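Long-range contacts in formate oxidase (Aspergillus oryzae, PDB 5ZU2), which probably oxidises formate with a bound FAD cofactor, as a member of the GMC oxidoreductase family: residues Thr32-Glu37 and Asn220-Pro225; Trp65-Thr70 and Pro444-Asn449; His391-Phe396 and Val420-Arg425. The protein carries 1 engineered substitution. All coordinates share one frame; numbering follows the deposited sequence.

Interaction 1: residues Thr32-Glu37 and Asn220-Pro225; sequences TVLIVE and NITIVP. With FAD (flavin-adenine dinucleotide), chain D.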
# COMPACT_ATOMS: atom_id res chain seq x y z
N THR A 32 27.47 0.57 -11.04
CA THR A 32 27.53 0.63 -9.58
C THR A 32 26.26 1.25 -9.03
O THR A 32 25.82 2.31 -9.50
CB THR A 32 28.74 1.43 -9.09
OG1 THR A 32 28.81 2.68 -9.81
CG2 THR A 32 30.00 0.61 -9.24
N VAL A 33 25.67 0.59 -8.04
CA VAL A 33 24.42 1.03 -7.41
C VAL A 33 24.62 1.07 -5.90
O VAL A 33 25.08 0.09 -5.30
CB VAL A 33 23.23 0.11 -7.78
CG1 VAL A 33 21.93 0.69 -7.20
CG2 VAL A 33 23.11 -0.08 -9.30
N LEU A 34 24.25 2.19 -5.30
CA LEU A 34 24.23 2.35 -3.86
C LEU A 34 22.80 2.46 -3.38
O LEU A 34 21.99 3.17 -3.99
CB LEU A 34 25.00 3.61 -3.45
CG LEU A 34 24.74 4.07 -2.01
CD1 LEU A 34 25.39 3.12 -1.04
CD2 LEU A 34 25.21 5.49 -1.83
N ILE A 35 22.48 1.79 -2.27
CA ILE A 35 21.19 1.93 -1.60
C ILE A 35 21.44 2.44 -0.18
O ILE A 35 22.16 1.78 0.58
CB ILE A 35 20.43 0.60 -1.53
CG1 ILE A 35 20.25 0.01 -2.92
CG2 ILE A 35 19.07 0.85 -0.86
CD1 ILE A 35 19.63 -1.41 -2.90
N VAL A 36 20.84 3.59 0.18
CA VAL A 36 20.83 4.04 1.58
C VAL A 36 19.45 3.79 2.17
O VAL A 36 18.42 4.00 1.51
CB VAL A 36 21.25 5.53 1.73
CG1 VAL A 36 22.71 5.71 1.31
CG2 VAL A 36 20.36 6.46 0.97
N GLU A 37 19.43 3.28 3.41
CA GLU A 37 18.20 2.81 4.05
C GLU A 37 18.32 3.00 5.56
O GLU A 37 19.37 2.67 6.14
CB GLU A 37 17.95 1.32 3.74
CG GLU A 37 16.97 0.63 4.67
CD GLU A 37 15.59 1.28 4.63
OE1 GLU A 37 15.21 1.73 3.53
OE2 GLU A 37 14.91 1.36 5.67
N ASN A 220 27.58 -5.50 -7.45
CA ASN A 220 27.62 -4.11 -7.84
C ASN A 220 26.63 -3.24 -7.07
O ASN A 220 26.63 -2.02 -7.25
CB ASN A 220 27.37 -3.97 -9.35
CG ASN A 220 26.21 -4.80 -9.84
OD1 ASN A 220 25.90 -5.85 -9.28
ND2 ASN A 220 25.54 -4.33 -10.88
N ILE A 221 25.81 -3.81 -6.21
CA ILE A 221 24.94 -3.02 -5.34
C ILE A 221 25.63 -2.91 -4.00
O ILE A 221 25.92 -3.94 -3.36
CB ILE A 221 23.55 -3.65 -5.17
CG1 ILE A 221 22.84 -3.78 -6.52
CG2 ILE A 221 22.72 -2.78 -4.24
CD1 ILE A 221 21.46 -4.37 -6.43
N THR A 222 25.89 -1.68 -3.57
CA THR A 222 26.31 -1.41 -2.20
C THR A 222 25.05 -1.03 -1.40
O THR A 222 24.32 -0.10 -1.76
CB THR A 222 27.37 -0.31 -2.13
OG1 THR A 222 28.54 -0.72 -2.85
CG2 THR A 222 27.81 -0.07 -0.69
N ILE A 223 24.80 -1.78 -0.34
CA ILE A 223 23.68 -1.55 0.56
C ILE A 223 24.21 -0.97 1.87
O ILE A 223 24.99 -1.62 2.58
CB ILE A 223 22.88 -2.85 0.79
CG1 ILE A 223 22.27 -3.33 -0.54
CG2 ILE A 223 21.80 -2.61 1.80
CD1 ILE A 223 21.42 -4.62 -0.46
N VAL A 224 23.80 0.25 2.19
CA VAL A 224 24.20 0.89 3.44
C VAL A 224 22.96 1.04 4.33
O VAL A 224 22.19 1.99 4.16
CB VAL A 224 24.89 2.24 3.17
CG1 VAL A 224 25.15 3.00 4.46
CG2 VAL A 224 26.19 2.02 2.42
N PRO A 225 22.70 0.09 5.22
CA PRO A 225 21.55 0.20 6.12
C PRO A 225 21.89 1.07 7.32
O PRO A 225 23.00 1.59 7.45
CB PRO A 225 21.32 -1.25 6.55
CG PRO A 225 22.69 -1.84 6.56
CD PRO A 225 23.39 -1.20 5.37
PA FAD D . 8.17 2.01 1.19
O1A FAD D . 7.61 2.33 2.50
O2A FAD D . 8.01 0.56 0.77
O5B FAD D . 9.76 2.37 1.11
C5B FAD D . 10.31 3.56 1.72
C4B FAD D . 11.68 3.20 2.24
O4B FAD D . 12.44 4.40 2.53
C3B FAD D . 11.70 2.36 3.52
O3B FAD D . 12.65 1.31 3.46
C2B FAD D . 12.11 3.37 4.59
O2B FAD D . 12.76 2.79 5.72
C1B FAD D . 13.05 4.26 3.79
N9A FAD D . 13.22 5.59 4.37
C8A FAD D . 12.21 6.47 4.65
N7A FAD D . 12.62 7.60 5.17
C5A FAD D . 13.99 7.45 5.27
C6A FAD D . 15.00 8.30 5.75
N6A FAD D . 14.77 9.52 6.25
N1A FAD D . 16.28 7.85 5.69
C2A FAD D . 16.51 6.63 5.19
N3A FAD D . 15.63 5.74 4.72
C4A FAD D . 14.38 6.21 4.79
N1 FAD D . -0.31 -2.95 -0.43
C2 FAD D . -0.93 -3.94 -1.14
O2 FAD D . -0.98 -3.92 -2.38
N3 FAD D . -1.53 -5.01 -0.45
C4 FAD D . -1.57 -5.18 0.93
O4 FAD D . -2.14 -6.16 1.43
C4X FAD D . -0.89 -4.12 1.66
N5 FAD D . -0.88 -4.18 2.97
C5X FAD D . -0.24 -3.17 3.67
C6 FAD D . -0.19 -3.25 5.06
C7 FAD D . 0.45 -2.28 5.82
C7M FAD D . 0.47 -2.40 7.32
C8 FAD D . 1.08 -1.20 5.16
C8M FAD D . 1.79 -0.13 5.94
C9 FAD D . 1.05 -1.13 3.76
C9A FAD D . 0.40 -2.10 3.01
N10 FAD D . 0.36 -2.07 1.60
C10 FAD D . -0.29 -3.05 0.89
C1' FAD D . 0.93 -0.95 0.85
C2' FAD D . 2.28 -1.22 0.23
O2' FAD D . 3.06 -2.06 1.09
C3' FAD D . 3.00 0.12 0.06
O3' FAD D . 2.13 1.07 -0.56
C4' FAD D . 4.31 0.08 -0.71
O4' FAD D . 5.16 -0.91 -0.12
C5' FAD D . 4.93 1.47 -0.72
O5' FAD D . 6.21 1.40 -1.38
P FAD D . 7.17 2.64 -1.43
O1P FAD D . 8.43 2.11 -2.11
O2P FAD D . 6.39 3.78 -2.01
O3P FAD D . 7.51 2.94 0.09
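Ile35 lays its CD1 methyl against the CG2 branch of Ile221, 3.6 Å away, and against CG1 of Ile223, so that its tip bridges two residues of the neighbouring strand. With CG1 anti to the carbonyl carbon (chi1 -56°), the Ile35 chain runs alongside that of Ile223 and points the same way. Val33 and Ile221 share this face, which helix 16-25 covers through Asn19 and Ala22. On the face of Leu34 and Thr222, Leu34 CD1 reaches Val224 CG2 at 3.7 Å, the two chains meeting at a slant. Between the faces the backbones form a parallel ladder of five hydrogen bonds, from Val33 N to Asn220 O at one end to Glu37 N and Val224 O (3.1 Å) at the other. Just beyond strand 33-36, the Glu37 carboxylate holds the adenosine ribose by a bidentate pair of hydrogen bonds: its OE1 accepts from FAD O3B at 2.6 Å and its OE2 from FAD O2B at 2.6 Å. Backbone amides of Gly14 and Gly39 also donate to OE1 and OE2, respectively, fixing the carboxylate's rotation. An acidic residue closing the second strand of a parallel sheet and holding the ribose diol is the hallmark of the Rossmann-type FAD-binding fold.

Interaction 2: residues Trp65-Thr70 and Pro444-Asn449; sequences WAYKTT and PNINLN. With FAD (flavin-adenine dinucleotide), chain D.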
# COMPACT_ATOMS: atom_id res chain seq x y z
N TRP A 65 7.93 2.56 11.43
CA TRP A 65 8.13 3.98 11.70
C TRP A 65 7.15 4.48 12.74
O TRP A 65 7.46 5.40 13.49
CB TRP A 65 7.99 4.81 10.42
CG TRP A 65 9.15 4.73 9.43
CD1 TRP A 65 9.26 3.87 8.36
CD2 TRP A 65 10.34 5.53 9.43
NE1 TRP A 65 10.45 4.09 7.70
CE2 TRP A 65 11.13 5.09 8.34
CE3 TRP A 65 10.83 6.56 10.25
CZ2 TRP A 65 12.38 5.66 8.04
CZ3 TRP A 65 12.05 7.11 9.96
CH2 TRP A 65 12.82 6.66 8.86
N ALA A 66 5.95 3.90 12.79
CA ALA A 66 4.97 4.23 13.82
C ALA A 66 4.64 5.73 13.84
O ALA A 66 4.67 6.38 14.89
CB ALA A 66 5.47 3.78 15.20
N TYR A 67 4.32 6.28 12.66
CA TYR A 67 4.00 7.70 12.57
C TYR A 67 2.72 8.04 13.33
O TYR A 67 1.76 7.26 13.34
CB TYR A 67 3.82 8.14 11.11
CG TYR A 67 5.07 8.04 10.27
CD1 TYR A 67 6.21 8.74 10.62
CD2 TYR A 67 5.10 7.28 9.12
CE1 TYR A 67 7.37 8.66 9.87
CE2 TYR A 67 6.25 7.19 8.35
CZ TYR A 67 7.38 7.88 8.73
OH TYR A 67 8.53 7.80 7.97
N LYS A 68 2.70 9.22 13.93
CA LYS A 68 1.43 9.85 14.27
C LYS A 68 0.80 10.38 13.00
O LYS A 68 1.49 10.92 12.13
CB LYS A 68 1.64 11.00 15.25
CG LYS A 68 2.16 10.59 16.63
CD LYS A 68 2.37 11.82 17.48
CE LYS A 68 2.63 11.44 18.93
NZ LYS A 68 2.99 12.66 19.68
N THR A 69 -0.52 10.20 12.87
CA THR A 69 -1.22 10.68 11.68
C THR A 69 -2.63 11.12 12.04
O THR A 69 -3.33 10.39 12.75
CB THR A 69 -1.27 9.58 10.61
OG1 THR A 69 0.05 9.35 10.11
CG2 THR A 69 -2.17 9.99 9.48
N THR A 70 -3.03 12.29 11.54
CA THR A 70 -4.43 12.73 11.61
C THR A 70 -5.24 11.95 10.58
O THR A 70 -4.99 12.08 9.37
CB THR A 70 -4.57 14.24 11.34
OG1 THR A 70 -3.87 15.01 12.33
CG2 THR A 70 -6.01 14.64 11.36
N PRO A 444 7.28 13.99 9.51
CA PRO A 444 6.45 15.06 8.95
C PRO A 444 5.08 15.01 9.60
O PRO A 444 4.67 13.99 10.17
CB PRO A 444 6.40 14.73 7.46
CG PRO A 444 6.55 13.21 7.42
CD PRO A 444 7.50 12.89 8.55
N ASN A 445 4.36 16.13 9.52
CA ASN A 445 2.98 16.13 9.96
C ASN A 445 2.11 15.60 8.82
O ASN A 445 2.38 15.88 7.64
CB ASN A 445 2.59 17.53 10.46
CG ASN A 445 3.48 17.97 11.64
OD1 ASN A 445 4.05 17.12 12.34
ND2 ASN A 445 3.63 19.26 11.86
N ILE A 446 1.18 14.71 9.16
CA ILE A 446 0.45 13.90 8.18
C ILE A 446 -1.04 14.01 8.46
O ILE A 446 -1.49 13.67 9.57
CB ILE A 446 0.88 12.42 8.22
CG1 ILE A 446 2.39 12.27 8.06
CG2 ILE A 446 0.16 11.66 7.10
CD1 ILE A 446 2.92 10.86 8.25
N ASN A 447 -1.80 14.43 7.46
CA ASN A 447 -3.25 14.52 7.54
C ASN A 447 -3.85 13.76 6.36
O ASN A 447 -3.68 14.18 5.22
CB ASN A 447 -3.68 15.98 7.55
CG ASN A 447 -5.17 16.16 7.43
OD1 ASN A 447 -5.98 15.27 7.73
ND2 ASN A 447 -5.56 17.33 6.96
N LEU A 448 -4.52 12.63 6.63
CA LEU A 448 -5.12 11.86 5.55
C LEU A 448 -6.42 12.47 5.04
O LEU A 448 -6.83 12.17 3.92
CB LEU A 448 -5.38 10.42 5.99
CG LEU A 448 -4.09 9.64 6.28
CD1 LEU A 448 -4.34 8.29 6.96
CD2 LEU A 448 -3.29 9.51 4.98
N ASN A 449 -7.08 13.30 5.84
CA ASN A 449 -8.30 14.00 5.44
C ASN A 449 -9.37 13.03 4.95
O ASN A 449 -10.09 13.31 3.98
CB ASN A 449 -8.00 15.05 4.39
CG ASN A 449 -9.10 16.09 4.27
OD1 ASN A 449 -9.76 16.40 5.25
ND2 ASN A 449 -9.26 16.66 3.08
PA FAD D . 8.17 2.01 1.19
O1A FAD D . 7.61 2.33 2.50
O2A FAD D . 8.01 0.56 0.77
O5B FAD D . 9.76 2.37 1.11
C5B FAD D . 10.31 3.56 1.72
C4B FAD D . 11.68 3.20 2.24
O4B FAD D . 12.44 4.40 2.53
C3B FAD D . 11.70 2.36 3.52
O3B FAD D . 12.65 1.31 3.46
C2B FAD D . 12.11 3.37 4.59
O2B FAD D . 12.76 2.79 5.72
C1B FAD D . 13.05 4.26 3.79
N9A FAD D . 13.22 5.59 4.37
C8A FAD D . 12.21 6.47 4.65
N7A FAD D . 12.62 7.60 5.17
C5A FAD D . 13.99 7.45 5.27
C6A FAD D . 15.00 8.30 5.75
N6A FAD D . 14.77 9.52 6.25
N1A FAD D . 16.28 7.85 5.69
C2A FAD D . 16.51 6.63 5.19
N3A FAD D . 15.63 5.74 4.72
C4A FAD D . 14.38 6.21 4.79
N1 FAD D . -0.31 -2.95 -0.43
C2 FAD D . -0.93 -3.94 -1.14
O2 FAD D . -0.98 -3.92 -2.38
N3 FAD D . -1.53 -5.01 -0.45
C4 FAD D . -1.57 -5.18 0.93
O4 FAD D . -2.14 -6.16 1.43
C4X FAD D . -0.89 -4.12 1.66
N5 FAD D . -0.88 -4.18 2.97
C5X FAD D . -0.24 -3.17 3.67
C6 FAD D . -0.19 -3.25 5.06
C7 FAD D . 0.45 -2.28 5.82
C7M FAD D . 0.47 -2.40 7.32
C8 FAD D . 1.08 -1.20 5.16
C8M FAD D . 1.79 -0.13 5.94
C9 FAD D . 1.05 -1.13 3.76
C9A FAD D . 0.40 -2.10 3.01
N10 FAD D . 0.36 -2.07 1.60
C10 FAD D . -0.29 -3.05 0.89
C1' FAD D . 0.93 -0.95 0.85
C2' FAD D . 2.28 -1.22 0.23
O2' FAD D . 3.06 -2.06 1.09
C3' FAD D . 3.00 0.12 0.06
O3' FAD D . 2.13 1.07 -0.56
C4' FAD D . 4.31 0.08 -0.71
O4' FAD D . 5.16 -0.91 -0.12
C5' FAD D . 4.93 1.47 -0.72
O5' FAD D . 6.21 1.40 -1.38
P FAD D . 7.17 2.64 -1.43
O1P FAD D . 8.43 2.11 -2.11
O2P FAD D . 6.39 3.78 -2.01
O3P FAD D . 7.51 2.94 0.09
O HOH W 1 0.88 13.72 11.82
O HOH W 2 -1.22 15.35 12.23
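Thr70 is bonded through both its backbone polar atoms to the segment Pro444-Asn449: its N donates to Ile446 O at 2.9 Å, and its O accepts from Leu448 N at 2.8 Å in a nearly straight bond (167° at the hydrogen). These two bonds frame a single bridge between Thr70 and Asn447. Two waters extend the polar seam: the first accepts from Ile446 N and donates to Lys68 O, while the second donates to Ile446 O and pairs with Thr70 OG1. Asn447 OD1 accepts from Asn449 N, forming an Asx turn that bends the chain as it leaves the bridge.

Around this seam the packing centres on Ile446. Its CB and CD1 both lie 3.7 Å from Thr69 OG1, which accepts a hydrogen bond from Asn84 ND2, and CD1 of the same isoleucine reaches Tyr67 CB at 4.0 Å. Thr69 turns CG2 anti to its own N (chi1 -68° for OG1), and this methyl meets both Ile446 CG2 and Leu448 CD1, the latter at 3.7 Å with the chains nearly perpendicular. Farther out, Tyr67 CE1 approaches Pro444 CD loosely, at 4.4 Å. The Tyr67 hydroxyl sits over one face of the Trp65 indole and is bonded to Glu270, while Trp65 NE1 makes a weak bond of 3.3 Å to FAD O2B.

The strands diverge at 40°, so contact is limited to the bridge and its flanks. Strand 67-74 pairs with strand 77-81, and strand 445-447 is an outer member of the three-stranded sheet with 431-434 and 302-304; helix 267-277 packs against Pro444 through Glu270 and Lys273 and against Ile446 through Phe269.

Interaction 3: residues His391-Phe396 and Val420-Arg425; sequences HFELDF and VVDLVR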
# COMPACT_ATOMS: atom_id res chain seq x y z
N HIS A 391 -16.56 -0.08 -6.01
CA HIS A 391 -16.67 0.84 -4.89
C HIS A 391 -15.87 0.39 -3.68
O HIS A 391 -15.33 1.23 -2.96
CB HIS A 391 -18.14 1.03 -4.50
CG HIS A 391 -18.93 1.84 -5.48
ND1 HIS A 391 -20.23 1.54 -5.82
CD2 HIS A 391 -18.60 2.94 -6.20
CE1 HIS A 391 -20.68 2.42 -6.69
NE2 HIS A 391 -19.71 3.28 -6.95
N PHE A 392 -15.75 -0.91 -3.45
CA PHE A 392 -15.07 -1.41 -2.26
C PHE A 392 -14.09 -2.52 -2.60
O PHE A 392 -14.20 -3.19 -3.63
CB PHE A 392 -16.07 -1.91 -1.22
CG PHE A 392 -16.82 -0.79 -0.56
CD1 PHE A 392 -16.29 -0.16 0.56
CD2 PHE A 392 -18.01 -0.32 -1.11
CE1 PHE A 392 -16.97 0.91 1.15
CE2 PHE A 392 -18.68 0.73 -0.54
CZ PHE A 392 -18.16 1.35 0.60
N GLU A 393 -13.08 -2.66 -1.73
CA GLU A 393 -12.34 -3.90 -1.53
C GLU A 393 -12.75 -4.41 -0.16
O GLU A 393 -12.56 -3.72 0.84
CB GLU A 393 -10.83 -3.70 -1.60
CG GLU A 393 -10.04 -4.90 -1.04
CD GLU A 393 -8.52 -4.89 -1.38
OE1 GLU A 393 -7.75 -5.64 -0.72
OE2 GLU A 393 -8.09 -4.17 -2.31
N LEU A 394 -13.37 -5.59 -0.13
CA LEU A 394 -13.76 -6.24 1.13
C LEU A 394 -12.79 -7.39 1.40
O LEU A 394 -12.85 -8.43 0.73
CB LEU A 394 -15.19 -6.74 1.04
CG LEU A 394 -16.23 -5.72 0.58
CD1 LEU A 394 -17.61 -6.40 0.45
CD2 LEU A 394 -16.28 -4.51 1.53
N ASP A 395 -11.91 -7.20 2.37
CA ASP A 395 -10.99 -8.22 2.84
C ASP A 395 -11.71 -8.98 3.94
O ASP A 395 -12.19 -8.37 4.89
CB ASP A 395 -9.68 -7.62 3.39
CG ASP A 395 -8.86 -6.86 2.32
OD1 ASP A 395 -9.15 -7.01 1.11
OD2 ASP A 395 -7.90 -6.13 2.72
N PHE A 396 -11.87 -10.27 3.76
CA PHE A 396 -12.48 -11.14 4.76
C PHE A 396 -11.34 -11.87 5.46
O PHE A 396 -10.94 -12.95 5.04
CB PHE A 396 -13.47 -12.10 4.13
CG PHE A 396 -14.58 -11.41 3.39
CD1 PHE A 396 -15.75 -11.03 4.06
CD2 PHE A 396 -14.45 -11.13 2.05
CE1 PHE A 396 -16.75 -10.39 3.38
CE2 PHE A 396 -15.46 -10.47 1.37
CZ PHE A 396 -16.60 -10.11 2.02
N VAL A 420 -12.60 -5.98 6.46
CA VAL A 420 -12.01 -4.67 6.23
C VAL A 420 -12.83 -4.02 5.12
O VAL A 420 -12.72 -4.38 3.95
CB VAL A 420 -10.53 -4.78 5.88
CG1 VAL A 420 -9.87 -3.38 5.79
CG2 VAL A 420 -9.82 -5.68 6.87
N VAL A 421 -13.71 -3.10 5.49
CA VAL A 421 -14.54 -2.44 4.49
C VAL A 421 -13.75 -1.23 3.98
O VAL A 421 -13.71 -0.16 4.60
CB VAL A 421 -15.92 -2.09 5.04
CG1 VAL A 421 -16.79 -1.47 3.94
CG2 VAL A 421 -16.57 -3.36 5.58
N ASP A 422 -13.12 -1.42 2.83
CA ASP A 422 -12.09 -0.55 2.28
C ASP A 422 -12.71 0.18 1.08
O ASP A 422 -12.98 -0.43 0.04
CB ASP A 422 -10.89 -1.43 1.92
CG ASP A 422 -9.76 -0.71 1.25
OD1 ASP A 422 -9.93 0.43 0.79
OD2 ASP A 422 -8.67 -1.32 1.14
N LEU A 423 -12.98 1.47 1.25
CA LEU A 423 -13.57 2.31 0.20
C LEU A 423 -12.48 2.72 -0.78
O LEU A 423 -11.63 3.55 -0.46
CB LEU A 423 -14.25 3.52 0.83
CG LEU A 423 -14.73 4.63 -0.08
CD1 LEU A 423 -15.81 4.14 -1.06
CD2 LEU A 423 -15.24 5.74 0.80
N VAL A 424 -12.50 2.13 -1.98
CA VAL A 424 -11.37 2.29 -2.89
C VAL A 424 -11.52 3.45 -3.86
O VAL A 424 -10.52 3.87 -4.46
CB VAL A 424 -11.11 0.97 -3.63
CG1 VAL A 424 -10.61 -0.05 -2.66
CG2 VAL A 424 -12.37 0.48 -4.32
N ARG A 425 -12.72 3.99 -4.02
CA ARG A 425 -12.96 5.16 -4.87
C ARG A 425 -13.59 6.31 -4.07
O ARG A 425 -14.70 6.76 -4.38
CB ARG A 425 -13.85 4.79 -6.06
CG ARG A 425 -13.15 3.91 -7.09
CD ARG A 425 -12.61 4.77 -8.24
NE ARG A 425 -11.68 5.76 -7.72
CZ ARG A 425 -10.37 5.55 -7.62
NH1 ARG A 425 -9.84 4.40 -8.01
NH2 ARG A 425 -9.58 6.48 -7.12
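Phe392 leans its ring across the neighbouring strand, into the hollow between Val421 and Leu423. CD1 of the ring rests 3.7 Å from Val421 CG1, CE1 comes within 3.8 Å of Leu423 CB, and Leu423 CD1 lies over one ring face. The first torsion of Phe392 (chi1 -72°) sets CG anti to the carbonyl carbon, from where the ring slants over the backbone of Asp422. Val421 CG1 touches both this ring and Leu394 CD2, the latter at 3.9 Å; Leu394 and Val421 run side by side. Helix 454-473 covers this part of the face, with Phe466 and Ser467 on Leu394 and Met460 on Val421.

The face of Glu393, Asp395, Val420 and Asp422 is more polar. Asp395 CB meets Val420 CB at 3.9 Å, and just past the strand, Val424 CG1 packs against Glu393 CB at 3.8 Å. Val424 CG2 bears on the His391 carbonyl, which accepts the Val424 amide. Glu393 extends fully and brings OE1 to 2.7 Å from Asp395 OD1, so one of these acids probably holds a proton; Glu393 OE2 accepts from the Ala553 amide.

Glu393 and Asp422 form one hydrogen-bonded pair, with Glu393 N to Asp422 O at 2.8 Å, and Asp395 and Val420 form the next, whose bond from Asp395 N is weak. Strand 392-397 runs on between 353-358 and 415-423, an antiparallel ladder within the large mixed sheet that, as in other GMC oxidoreductases, belongs to the substrate-binding domain beside the flavin.

From the N terminus, the first of the contact segments is 32-37, and interaction 1 closes its loop when the chain returns at 220-225, joining an outer strand to the FAD-binding sheet. Before that closure the chain has passed Trp65-Thr70, which meets Pro444-Asn449 much later, so interactions 1 and 2 cross; interaction 2 joins strand 67-74 to strand 445-447, at the edge of the three-stranded sheet. Interaction 3, a short link of 24 residues, is nested inside the loop of interaction 2 and follows interaction 1 in series. Interactions 1 and 2 both touch FAD; interaction 3 lies across the chain's centre from interaction 1, in the large mixed sheet, its Asp395 side chain about 6 Å from FAD.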